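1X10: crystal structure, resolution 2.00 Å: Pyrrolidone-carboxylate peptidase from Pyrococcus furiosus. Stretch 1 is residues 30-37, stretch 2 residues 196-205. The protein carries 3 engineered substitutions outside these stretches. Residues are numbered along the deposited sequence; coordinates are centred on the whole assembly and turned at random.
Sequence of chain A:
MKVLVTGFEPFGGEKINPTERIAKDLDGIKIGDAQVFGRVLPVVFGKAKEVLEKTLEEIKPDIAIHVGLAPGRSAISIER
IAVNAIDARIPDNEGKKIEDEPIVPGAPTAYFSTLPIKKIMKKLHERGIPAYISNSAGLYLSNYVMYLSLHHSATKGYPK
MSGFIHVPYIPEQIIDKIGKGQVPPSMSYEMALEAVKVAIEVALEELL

Stretch 1 30-37: KIGDAQVF
Stretch 2 (196-205) VKVAIEVALE

Residues 30-37 form a tight hairpin, with Lys30 and Ile31 in one strand and Ala34 to Phe37 in the next, and one side of it rests on the helix 196-205. The helix is regular, with phi/psi near -62/-44 and i to i-4 hydrogen bonds such as Ile200 N to Val196 O at 3.0 Å and Leu204 N to Ile200 O at 2.8 Å. Its backbone polar groups are thus largely satisfied internally, and no hydrogen bond crosses to the hairpin; the contact is apolar and buries 245 Å² in all. CA separations are 7.1 Å for Ile31 and Glu201 and 8.1 Å for Ala34 and Leu204. Ala34 to Val36 runs against the helix direction; Lys30 to Ile31 runs more across it.

Lys30 (phi/psi -134/137) is extended and solvent-exposed, its chain (m, t, p, m) out of reach of the helix, as suits a charged residue.

Ile31 (-115/109) points toward the helix and is the centre of the contact. Its mt rotamer (chi1 -64°, chi2 177°) carries Ile31 CD1 to 3.5 Å from Ile200 CG2 and 3.9 Å from Glu201 CG, while Ile31 CG2 lies 4.0 Å from Leu204 CD1. A branched aliphatic chain can thus touch two successive turns of the helix. Glu201 (m, t, chi3 180°) leaves its CA sideways and contributes CG to the contact.

Ile31 to Ala34 is a type II' turn, closed by Ala34 N to Ile31 O at 3.0 Å and Ile31 N to Ala34 O at 3.2 Å. Gly32 takes phi/psi of 69/-130, and positive phi favours glycine. Asp33 (-106/12, chi1 -79°) holds the third position, exposed and clear of the helix.

At Ala34 (-83/137) the strand resumes. Ala34 CB points toward the helix and sits 3.8 Å from both Leu204 CD1 and Leu204 CD2. Leu204 (chi1 -74°, chi2 169°) also touches Ile31 CG2 through CD1, joining the two strands through a shared contact.

Gln35 (-97/132; chi1 t, chi2 p, chi3 64°) is out of reach of the helix, and its NE2 donates to Val36 O at 3.3 Å, an amide well suited to pairing with a backbone carbonyl.

Val36 (-107/133, chi1 t) points toward the helix again, in the strand's alternation. Val36 CG1 makes a looser contact, 4.5 Å from Ile200 CD1. In Ile200, chi1 -63° sets CG2 toward Ile31 and, with chi2 172°, CD1 toward Val36. Beta-branched valine suits the extended backbone and is buried here.

Phe37 (-116/131, chi1 -60°, chi2 72°) ends the stretch out of the helix's reach.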

ATOM      1  N   LYS A  30      27.772  -8.080 -25.926  1.00 25.56           N
ATOM      2  CA  LYS A  30      27.175  -8.503 -27.178  1.00 26.65           C
ATOM      3  C   LYS A  30      26.263  -9.691 -26.950  1.00 27.02           C
ATOM      4  O   LYS A  30      26.591 -10.603 -26.194  1.00 27.07           O
ATOM      5  CB  LYS A  30      28.257  -8.869 -28.198  1.00 26.73           C
ATOM      6  CG  LYS A  30      29.159  -7.710 -28.583  1.00 27.87           C
ATOM      7  CD  LYS A  30      30.244  -8.119 -29.577  1.00 28.82           C
ATOM      8  CE  LYS A  30      29.709  -8.310 -30.989  1.00 29.50           C
ATOM      9  NZ  LYS A  30      28.725  -9.420 -31.089  1.00 30.65           N
ATOM     10  N   ILE A  31      25.103  -9.645 -27.589  1.00 27.63           N
ATOM     11  CA  ILE A  31      24.122 -10.713 -27.522  1.00 28.02           C
ATOM     12  C   ILE A  31      24.095 -11.202 -28.966  1.00 27.98           C
ATOM     13  O   ILE A  31      23.610 -10.505 -29.855  1.00 28.04           O
ATOM     14  CB  ILE A  31      22.741 -10.173 -27.105  1.00 28.55           C
ATOM     15  CG1 ILE A  31      22.830  -9.598 -25.687  1.00 28.92           C
ATOM     16  CG2 ILE A  31      21.697 -11.285 -27.179  1.00 28.57           C
ATOM     17  CD1 ILE A  31      21.546  -8.975 -25.193  1.00 29.56           C
ATOM     18  N   GLY A  32      24.637 -12.391 -29.200  1.00 27.88           N
ATOM     19  CA  GLY A  32      24.695 -12.891 -30.559  1.00 27.70           C
ATOM     20  C   GLY A  32      25.712 -11.978 -31.217  1.00 27.38           C
ATOM     21  O   GLY A  32      26.795 -11.774 -30.669  1.00 27.19           O
ATOM     22  N   ASP A  33      25.383 -11.409 -32.372  1.00 26.60           N
ATOM     23  CA  ASP A  33      26.308 -10.499 -33.029  1.00 26.07           C
ATOM     24  C   ASP A  33      25.859  -9.048 -32.889  1.00 24.55           C
ATOM     25  O   ASP A  33      26.388  -8.156 -33.552  1.00 24.33           O
ATOM     26  CB  ASP A  33      26.472 -10.861 -34.506  1.00 27.50           C
ATOM     27  CG  ASP A  33      27.416 -12.029 -34.711  1.00 29.15           C
ATOM     28  OD1 ASP A  33      28.545 -11.980 -34.177  1.00 30.51           O
ATOM     29  OD2 ASP A  33      27.034 -12.993 -35.404  1.00 30.25           O
ATOM     30  N   ALA A  34      24.884  -8.821 -32.016  1.00 22.79           N
ATOM     31  CA  ALA A  34      24.364  -7.481 -31.782  1.00 20.86           C
ATOM     32  C   ALA A  34      25.251  -6.747 -30.786  1.00 19.90           C
ATOM     33  O   ALA A  34      25.673  -7.315 -29.779  1.00 19.20           O
ATOM     34  CB  ALA A  34      22.943  -7.559 -31.253  1.00 20.75           C
ATOM     35  N   GLN A  35      25.537  -5.484 -31.067  1.00 18.32           N
ATOM     36  CA  GLN A  35      26.371  -4.692 -30.175  1.00 17.71           C
ATOM     37  C   GLN A  35      25.499  -3.854 -29.255  1.00 16.69           C
ATOM     38  O   GLN A  35      24.571  -3.186 -29.703  1.00 16.30           O
ATOM     39  CB  GLN A  35      27.297  -3.771 -30.972  1.00 19.02           C
ATOM     40  CG  GLN A  35      28.277  -3.011 -30.100  1.00 20.64           C
ATOM     41  CD  GLN A  35      29.158  -3.938 -29.280  1.00 21.92           C
ATOM     42  OE1 GLN A  35      29.947  -4.707 -29.831  1.00 22.10           O
ATOM     43  NE2 GLN A  35      29.023  -3.873 -27.958  1.00 21.70           N
ATOM     44  N   VAL A  36      25.802  -3.894 -27.962  1.00 15.32           N
ATOM     45  CA  VAL A  36      25.035  -3.127 -26.990  1.00 14.42           C
ATOM     46  C   VAL A  36      25.833  -1.929 -26.485  1.00 14.06           C
ATOM     47  O   VAL A  36      27.012  -2.050 -26.141  1.00 13.20           O
ATOM     48  CB  VAL A  36      24.626  -4.004 -25.783  1.00 14.07           C
ATOM     49  CG1 VAL A  36      23.809  -3.176 -24.791  1.00 13.76           C
ATOM     50  CG2 VAL A  36      23.814  -5.202 -26.261  1.00 14.21           C
ATOM     51  N   PHE A  37      25.185  -0.771 -26.462  1.00 13.35           N
ATOM     52  CA  PHE A  37      25.799   0.460 -25.980  1.00 13.48           C
ATOM     53  C   PHE A  37      25.015   0.897 -24.747  1.00 13.23           C
ATOM     54  O   PHE A  37      23.784   0.935 -24.769  1.00 12.70           O
ATOM     55  CB  PHE A  37      25.724   1.572 -27.037  1.00 13.87           C
ATOM     56  CG  PHE A  37      26.418   1.241 -28.330  1.00 14.89           C
ATOM     57  CD1 PHE A  37      25.872   0.313 -29.214  1.00 15.51           C
ATOM     58  CD2 PHE A  37      27.622   1.853 -28.662  1.00 14.98           C
ATOM     59  CE1 PHE A  37      26.521  -0.004 -30.417  1.00 15.95           C
ATOM     60  CE2 PHE A  37      28.279   1.544 -29.858  1.00 15.68           C
ATOM     61  CZ  PHE A  37      27.726   0.615 -30.734  1.00 15.90           C
ATOM     62  N   VAL A 196      16.521  -6.505 -17.830  1.00 11.30           N
ATOM     63  CA  VAL A 196      16.861  -5.648 -18.960  1.00 11.70           C
ATOM     64  C   VAL A 196      17.541  -6.470 -20.061  1.00 12.35           C
ATOM     65  O   VAL A 196      17.279  -6.266 -21.243  1.00 11.43           O
ATOM     66  CB  VAL A 196      17.789  -4.480 -18.522  1.00 11.33           C
ATOM     67  CG1 VAL A 196      18.201  -3.646 -19.733  1.00 10.68           C
ATOM     68  CG2 VAL A 196      17.063  -3.600 -17.513  1.00 11.40           C
ATOM     69  N   LYS A 197      18.410  -7.401 -19.671  1.00 13.31           N
ATOM     70  CA  LYS A 197      19.092  -8.245 -20.647  1.00 13.90           C
ATOM     71  C   LYS A 197      18.052  -9.067 -21.405  1.00 14.02           C
ATOM     72  O   LYS A 197      18.132  -9.221 -22.622  1.00 14.21           O
ATOM     73  CB  LYS A 197      20.084  -9.193 -19.963  1.00 15.20           C
ATOM     74  CG  LYS A 197      21.333  -8.521 -19.421  1.00 17.36           C
ATOM     75  CD  LYS A 197      22.310  -9.556 -18.865  1.00 18.99           C
ATOM     76  CE  LYS A 197      23.517  -8.882 -18.218  1.00 20.10           C
ATOM     77  NZ  LYS A 197      24.439  -9.858 -17.562  1.00 20.96           N
ATOM     78  N   VAL A 198      17.075  -9.594 -20.676  1.00 13.58           N
ATOM     79  CA  VAL A 198      16.020 -10.384 -21.295  1.00 13.83           C
ATOM     80  C   VAL A 198      15.214  -9.550 -22.292  1.00 13.23           C
ATOM     81  O   VAL A 198      14.894 -10.016 -23.384  1.00 13.51           O
ATOM     82  CB  VAL A 198      15.065 -10.964 -20.241  1.00 14.04           C
ATOM     83  CG1 VAL A 198      13.857 -11.598 -20.926  1.00 14.22           C
ATOM     84  CG2 VAL A 198      15.804 -12.003 -19.392  1.00 14.38           C
ATOM     85  N   ALA A 199      14.889  -8.316 -21.914  1.00 13.12           N
ATOM     86  CA  ALA A 199      14.129  -7.429 -22.787  1.00 12.32           C
ATOM     87  C   ALA A 199      14.886  -7.205 -24.093  1.00 12.24           C
ATOM     88  O   ALA A 199      14.294  -7.197 -25.177  1.00 11.89           O
ATOM     89  CB  ALA A 199      13.880  -6.088 -22.090  1.00 12.42           C
ATOM     90  N   ILE A 200      16.196  -7.009 -23.988  1.00 12.37           N
ATOM     91  CA  ILE A 200      17.028  -6.789 -25.169  1.00 12.72           C
ATOM     92  C   ILE A 200      16.996  -8.024 -26.076  1.00 13.32           C
ATOM     93  O   ILE A 200      16.803  -7.919 -27.289  1.00 12.93           O
ATOM     94  CB  ILE A 200      18.497  -6.492 -24.768  1.00 13.08           C
ATOM     95  CG1 ILE A 200      18.567  -5.193 -23.962  1.00 11.67           C
ATOM     96  CG2 ILE A 200      19.365  -6.389 -26.014  1.00 12.69           C
ATOM     97  CD1 ILE A 200      19.926  -4.920 -23.357  1.00 12.31           C
ATOM     98  N   GLU A 201      17.179  -9.194 -25.477  1.00 14.13           N
ATOM     99  CA  GLU A 201      17.168 -10.450 -26.217  1.00 15.26           C
ATOM    100  C   GLU A 201      15.847 -10.649 -26.952  1.00 14.99           C
ATOM    101  O   GLU A 201      15.830 -11.000 -28.138  1.00 14.56           O
ATOM    102  CB  GLU A 201      17.405 -11.622 -25.261  1.00 16.76           C
ATOM    103  CG  GLU A 201      18.749 -11.570 -24.556  1.00 19.94           C
ATOM    104  CD  GLU A 201      18.882 -12.596 -23.443  1.00 21.99           C
ATOM    105  OE1 GLU A 201      19.958 -12.632 -22.812  1.00 23.57           O
ATOM    106  OE2 GLU A 201      17.921 -13.361 -23.190  1.00 23.45           O
ATOM    107  N   VAL A 202      14.742 -10.414 -26.251  1.00 14.91           N
ATOM    108  CA  VAL A 202      13.421 -10.573 -26.850  1.00 15.31           C
ATOM    109  C   VAL A 202      13.198  -9.551 -27.971  1.00 15.75           C
ATOM    110  O   VAL A 202      12.620  -9.880 -29.009  1.00 15.12           O
ATOM    111  CB  VAL A 202      12.313 -10.432 -25.785  1.00 15.14           C
ATOM    112  CG1 VAL A 202      10.938 -10.526 -26.441  1.00 15.05           C
ATOM    113  CG2 VAL A 202      12.479 -11.524 -24.723  1.00 15.43           C
ATOM    114  N   ALA A 203      13.659  -8.321 -27.766  1.00 16.08           N
ATOM    115  CA  ALA A 203      13.507  -7.287 -28.784  1.00 17.37           C
ATOM    116  C   ALA A 203      14.291  -7.701 -30.030  1.00 18.75           C
ATOM    117  O   ALA A 203      13.770  -7.664 -31.149  1.00 18.48           O
ATOM    118  CB  ALA A 203      14.017  -5.944 -28.262  1.00 17.00           C
ATOM    119  N   LEU A 204      15.543  -8.103 -29.831  1.00 19.97           N
ATOM    120  CA  LEU A 204      16.394  -8.523 -30.938  1.00 22.25           C
ATOM    121  C   LEU A 204      15.772  -9.669 -31.731  1.00 24.54           C
ATOM    122  O   LEU A 204      15.740  -9.639 -32.961  1.00 24.16           O
ATOM    123  CB  LEU A 204      17.770  -8.949 -30.419  1.00 21.89           C
ATOM    124  CG  LEU A 204      18.708  -7.827 -29.967  1.00 20.85           C
ATOM    125  CD1 LEU A 204      19.894  -8.421 -29.228  1.00 20.54           C
ATOM    126  CD2 LEU A 204      19.169  -7.024 -31.179  1.00 20.68           C
ATOM    127  N   GLU A 205      15.279 -10.678 -31.025  1.00 27.50           N
ATOM    128  CA  GLU A 205      14.659 -11.825 -31.676  1.00 31.29           C
ATOM    129  C   GLU A 205      13.436 -11.395 -32.478  1.00 33.42           C
ATOM    130  O   GLU A 205      13.089 -12.010 -33.488  1.00 32.75           O
ATOM    131  CB  GLU A 205      14.251 -12.863 -30.633  1.00 32.31           C
ATOM    132  CG  GLU A 205      15.426 -13.538 -29.948  1.00 34.77           C
ATOM    133  CD  GLU A 205      14.996 -14.434 -28.801  1.00 36.31           C
ATOM    134  OE1 GLU A 205      14.102 -15.282 -29.010  1.00 37.08           O
ATOM    135  OE2 GLU A 205      15.554 -14.293 -27.690  1.00 37.36           O
TER